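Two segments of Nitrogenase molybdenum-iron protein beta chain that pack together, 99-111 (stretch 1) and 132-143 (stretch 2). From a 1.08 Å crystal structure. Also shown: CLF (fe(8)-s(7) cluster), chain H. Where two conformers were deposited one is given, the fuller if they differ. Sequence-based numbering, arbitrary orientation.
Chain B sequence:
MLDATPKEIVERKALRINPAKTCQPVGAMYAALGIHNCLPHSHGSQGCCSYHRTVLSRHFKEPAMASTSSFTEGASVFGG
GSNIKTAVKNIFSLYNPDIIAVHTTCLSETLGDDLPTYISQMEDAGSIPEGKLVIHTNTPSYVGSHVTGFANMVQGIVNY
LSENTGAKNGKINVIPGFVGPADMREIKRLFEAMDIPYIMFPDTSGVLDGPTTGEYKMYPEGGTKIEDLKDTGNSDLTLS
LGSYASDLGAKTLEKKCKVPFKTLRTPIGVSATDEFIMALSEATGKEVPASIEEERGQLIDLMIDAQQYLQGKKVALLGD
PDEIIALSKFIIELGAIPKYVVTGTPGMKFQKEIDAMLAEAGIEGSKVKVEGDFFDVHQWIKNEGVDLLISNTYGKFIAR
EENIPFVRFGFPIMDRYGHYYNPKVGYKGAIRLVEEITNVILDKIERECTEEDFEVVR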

# COMPACT_ATOMS: atom_id res chain seq x y z
N ILE B 99 3.06 -37.54 13.67
CA ILE B 99 1.96 -37.97 12.82
C ILE B 99 2.34 -37.70 11.37
O ILE B 99 2.87 -36.65 11.05
N ILE B 100 2.09 -38.70 10.53
CA ILE B 100 2.20 -38.56 9.08
C ILE B 100 0.78 -38.41 8.54
O ILE B 100 -0.06 -39.25 8.80
N ALA B 101 0.53 -37.32 7.80
CA ALA B 101 -0.80 -37.09 7.25
C ALA B 101 -0.71 -37.25 5.73
O ALA B 101 -0.19 -36.39 5.03
N VAL B 102 -1.21 -38.38 5.26
CA VAL B 102 -1.12 -38.76 3.85
C VAL B 102 -2.28 -38.18 3.04
O VAL B 102 -3.44 -38.26 3.46
N HIS B 103 -1.96 -37.63 1.87
CA HIS B 103 -2.97 -37.32 0.88
C HIS B 103 -2.52 -37.96 -0.44
O HIS B 103 -1.42 -38.53 -0.52
N THR B 104 -3.39 -37.91 -1.45
CA THR B 104 -3.13 -38.64 -2.68
C THR B 104 -3.06 -37.67 -3.86
O THR B 104 -3.21 -36.48 -3.70
N THR B 105 -2.83 -38.21 -5.03
CA THR B 105 -2.77 -37.42 -6.26
C THR B 105 -3.65 -38.02 -7.32
O THR B 105 -4.18 -39.11 -7.15
N CYS B 106 -3.78 -37.34 -8.46
CA CYS B 106 -4.51 -37.96 -9.56
C CYS B 106 -3.93 -39.32 -9.96
O CYS B 106 -4.67 -40.17 -10.43
N LEU B 107 -2.62 -39.53 -9.77
CA LEU B 107 -2.01 -40.80 -10.16
C LEU B 107 -2.51 -41.93 -9.26
O LEU B 107 -3.02 -42.95 -9.74
N SER B 108 -2.36 -41.77 -7.94
CA SER B 108 -2.77 -42.85 -7.06
C SER B 108 -4.28 -43.04 -7.07
O SER B 108 -4.75 -44.18 -6.89
N GLU B 109 -5.06 -41.98 -7.27
CA GLU B 109 -6.50 -42.11 -7.36
C GLU B 109 -6.91 -42.82 -8.67
O GLU B 109 -7.81 -43.67 -8.66
N THR B 110 -6.25 -42.49 -9.78
CA THR B 110 -6.56 -43.17 -11.05
C THR B 110 -6.26 -44.68 -10.91
O THR B 110 -7.00 -45.53 -11.41
N LEU B 111 -5.17 -44.99 -10.21
CA LEU B 111 -4.77 -46.38 -9.96
C LEU B 111 -5.62 -47.11 -8.95
O LEU B 111 -5.53 -48.35 -8.86
N LYS B 132 3.14 -43.12 17.68
CA LYS B 132 3.13 -42.41 16.41
C LYS B 132 1.87 -42.77 15.65
O LYS B 132 1.28 -43.83 15.86
N LEU B 133 1.50 -41.90 14.70
CA LEU B 133 0.27 -42.08 13.96
C LEU B 133 0.48 -41.88 12.46
O LEU B 133 1.28 -41.03 12.04
N VAL B 134 -0.29 -42.62 11.66
CA VAL B 134 -0.42 -42.37 10.21
C VAL B 134 -1.89 -42.26 9.88
O VAL B 134 -2.67 -43.15 10.18
N ILE B 135 -2.27 -41.11 9.32
CA ILE B 135 -3.62 -40.87 8.89
C ILE B 135 -3.64 -40.57 7.40
O ILE B 135 -2.60 -40.33 6.79
N HIS B 136 -4.82 -40.58 6.79
CA HIS B 136 -4.90 -40.27 5.36
C HIS B 136 -6.23 -39.63 4.99
O HIS B 136 -7.23 -39.76 5.70
N THR B 137 -6.20 -38.96 3.84
CA THR B 137 -7.38 -38.63 3.08
C THR B 137 -7.13 -38.96 1.60
O THR B 137 -6.03 -39.33 1.24
N ASN B 138 -8.19 -38.89 0.80
CA ASN B 138 -8.12 -39.10 -0.65
C ASN B 138 -8.43 -37.79 -1.34
O ASN B 138 -9.48 -37.17 -1.08
N THR B 139 -7.52 -37.36 -2.20
CA THR B 139 -7.55 -36.03 -2.81
C THR B 139 -7.33 -36.08 -4.32
O THR B 139 -6.33 -35.58 -4.84
N PRO B 140 -8.29 -36.67 -5.05
CA PRO B 140 -8.18 -36.68 -6.51
C PRO B 140 -8.21 -35.29 -7.11
O PRO B 140 -9.15 -34.54 -6.92
N SER B 141 -7.18 -34.96 -7.87
CA SER B 141 -7.04 -33.60 -8.37
C SER B 141 -8.00 -33.25 -9.50
O SER B 141 -8.18 -32.06 -9.82
N TYR B 142 -8.60 -34.25 -10.10
CA TYR B 142 -9.64 -34.06 -11.09
C TYR B 142 -11.01 -33.79 -10.48
O TYR B 142 -11.96 -33.62 -11.22
N VAL B 143 -11.12 -33.74 -9.15
CA VAL B 143 -12.33 -33.33 -8.48
C VAL B 143 -12.07 -32.02 -7.74
O VAL B 143 -11.10 -31.88 -6.98

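Neighbouring parallel strands often pack side chains in register on each face and then, where they end, hand over to a polar site; this segment pair of the nitrogenase beta chain is a compact example. The strands that pair Ile99 with Leu133 through Val102 with His136 are joined by hydrogen bonds such as Ile100 N to Leu133 O (2.9 Å) and Val102 N to Ile135 O (2.8 Å), so bridged residues share a face. On one face, Ile99 (t, t) extends along its neighbours, its CG1 3.9 Å from Leu133 CB and its CD1 3.9 Å from Ile135 CG2. Ala101 is only a small bump, and Ile135, p at chi1, lies beside it with CG1 4.0 Å from Ala101 CB. The other face carries Ile100 (m), Val134 (t) and Val102 (t): Val134 fills the space between them, its CG2 4.3 Å from Ile100 CB and its CG1 4.1 Å from Val102 CG2. His136 CB still meets Val102 CB at 3.8 Å, but its imidazole leads away.

Farther along the chain, polar groups interlock. Thr104 and Thr139, both p, clasp each other: Thr139 OG1 donates to Thr104 O (2.7 Å), while Thr139 N donates to Thr104 OG1 (2.8 Å). Thr104 OG1 in turn donates a hydrogen bond to Glu109 OE2 (2.6 Å), which also accepts from Asn138 ND2 (2.8 Å). Folded m, m, Glu109 lays its CG 3.8 Å from Pro140 CB, so its aliphatic part packs on the proline while its carboxylate serves the polar network. Tyr142 (p) sets out sideways, but its end comes nearer: Cys106 CB sits at the ring edge, 3.9 Å from CD1, and the OH reaches within 3.4 Å of Glu109 CB.

Cys106 and Ser141, both p, converge on the Fe(8)-S(7) cluster, where FE6 is bound by Cys106 SG at 2.4 Å and Ser141 OG at 2.0 Å. One iron thus ties the two stretches together.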

# COMPACT_ATOMS: atom_id res chain seq x y z
CB ILE B 99 0.63 -37.29 13.22
CG1 ILE B 99 -0.51 -37.76 12.35
CG2 ILE B 99 0.74 -35.77 13.25
CD1 ILE B 99 -1.88 -37.35 12.87
CB ILE B 100 2.90 -39.78 8.44
CG1 ILE B 100 4.31 -39.95 9.01
CG2 ILE B 100 2.91 -39.64 6.93
CD1 ILE B 100 5.01 -41.20 8.52
CB ALA B 101 -1.30 -35.71 7.60
CB VAL B 102 -1.16 -40.30 3.73
CG1 VAL B 102 -1.07 -40.70 2.26
CG2 VAL B 102 -0.02 -40.92 4.53
CB HIS B 103 -3.18 -35.80 0.75
CG HIS B 103 -1.95 -35.05 0.31
ND1 HIS B 103 -1.11 -34.41 1.19
CD2 HIS B 103 -1.40 -34.88 -0.91
CE1 HIS B 103 -0.12 -33.84 0.50
NE2 HIS B 103 -0.27 -34.13 -0.77
CB THR B 104 -4.17 -39.74 -2.88
OG1 THR B 104 -5.46 -39.13 -2.96
CG2 THR B 104 -4.12 -40.75 -1.74
CB THR B 105 -1.33 -37.30 -6.82
OG1 THR B 105 -0.93 -38.53 -7.42
CG2 THR B 105 -0.32 -36.89 -5.74
CB CYS B 106 -4.51 -37.05 -10.77
SG CYS B 106 -2.89 -36.37 -11.25
CB LEU B 107 -0.50 -40.71 -10.04
CG LEU B 107 0.27 -41.96 -10.41
CD1 LEU B 107 -0.12 -42.54 -11.77
CD2 LEU B 107 1.76 -41.72 -10.35
CB SER B 108 -2.20 -42.62 -5.66
OG SER B 108 -2.39 -41.29 -5.22
CB GLU B 109 -7.15 -40.75 -7.21
CG GLU B 109 -6.98 -40.15 -5.81
CD GLU B 109 -7.71 -40.94 -4.73
OE1 GLU B 109 -8.75 -41.52 -5.03
OE2 GLU B 109 -7.19 -41.01 -3.60
CB THR B 110 -5.79 -42.55 -12.23
OG1 THR B 110 -6.23 -41.21 -12.42
CG2 THR B 110 -6.02 -43.34 -13.49
CB LEU B 111 -3.31 -46.43 -9.51
CG LEU B 111 -2.28 -46.09 -10.59
CD1 LEU B 111 -0.90 -45.89 -9.97
CD2 LEU B 111 -2.20 -47.16 -11.66
CB LYS B 132 4.33 -42.77 15.54
CG LYS B 132 5.66 -42.53 16.21
CD LYS B 132 5.92 -41.06 16.47
CE LYS B 132 7.36 -40.81 16.87
NZ LYS B 132 7.67 -39.37 17.01
CB LEU B 133 -0.80 -41.10 14.43
CG LEU B 133 -1.26 -41.24 15.87
CD1 LEU B 133 -2.09 -40.08 16.33
CD2 LEU B 133 -2.02 -42.54 16.03
CB VAL B 134 0.20 -43.52 9.37
CG1 VAL B 134 0.03 -43.22 7.88
CG2 VAL B 134 1.67 -43.74 9.72
CB ILE B 135 -4.27 -39.72 9.70
CG1 ILE B 135 -3.73 -38.34 9.35
CG2 ILE B 135 -4.15 -39.99 11.19
CD1 ILE B 135 -4.57 -37.22 9.89
CB HIS B 136 -4.71 -41.51 4.47
CG HIS B 136 -5.97 -42.24 4.15
ND1 HIS B 136 -6.62 -43.09 5.03
CD2 HIS B 136 -6.70 -42.23 3.02
CE1 HIS B 136 -7.71 -43.56 4.45
NE2 HIS B 136 -7.78 -43.05 3.23
CB THR B 137 -7.82 -37.17 3.25
OG1 THR B 137 -9.09 -36.98 2.62
CG2 THR B 137 -6.82 -36.22 2.69
CB ASN B 138 -9.13 -40.18 -1.09
CG ASN B 138 -8.80 -41.53 -0.49
OD1 ASN B 138 -9.26 -41.87 0.62
ND2 ASN B 138 -7.98 -42.29 -1.19
CB THR B 139 -6.52 -35.12 -2.11
OG1 THR B 139 -5.25 -35.77 -2.02
CG2 THR B 139 -6.97 -34.76 -0.72
CB PRO B 140 -9.41 -37.47 -6.94
CG PRO B 140 -10.40 -37.27 -5.84
CD PRO B 140 -9.56 -37.23 -4.58
CB SER B 141 -5.61 -33.35 -8.84
OG SER B 141 -5.10 -34.39 -9.61
CB TYR B 142 -9.64 -35.25 -12.04
CG TYR B 142 -9.61 -36.60 -11.38
CD1 TYR B 142 -8.42 -37.29 -11.27
CD2 TYR B 142 -10.75 -37.21 -10.88
CE1 TYR B 142 -8.37 -38.54 -10.68
CE2 TYR B 142 -10.72 -38.47 -10.31
CZ TYR B 142 -9.52 -39.15 -10.23
OH TYR B 142 -9.45 -40.41 -9.66
CB VAL B 143 -12.80 -34.39 -7.47
CG1 VAL B 143 -14.00 -33.91 -6.68
CG2 VAL B 143 -13.07 -35.71 -8.18
FE1 CLF H . 2.02 -36.02 -12.25
FE2 CLF H . 2.36 -34.29 -10.48
FE3 CLF H . 4.11 -34.22 -12.62
FE4 CLF H . 1.50 -33.53 -12.85
S1 CLF H . 0.13 -34.85 -11.41
S2A CLF H . 3.97 -35.85 -10.98
S4A CLF H . 3.09 -32.43 -11.64
S3A CLF H . 2.62 -34.98 -14.25
FE5 CLF H . -1.17 -31.64 -11.74
FE6 CLF H . -3.18 -34.25 -10.24
FE7 CLF H . -2.23 -31.88 -9.22
FE8 CLF H . -0.21 -33.64 -9.40
S2B CLF H . -3.26 -32.20 -11.25
S3B CLF H . -2.12 -33.95 -8.20
S4B CLF H . -0.05 -31.36 -9.76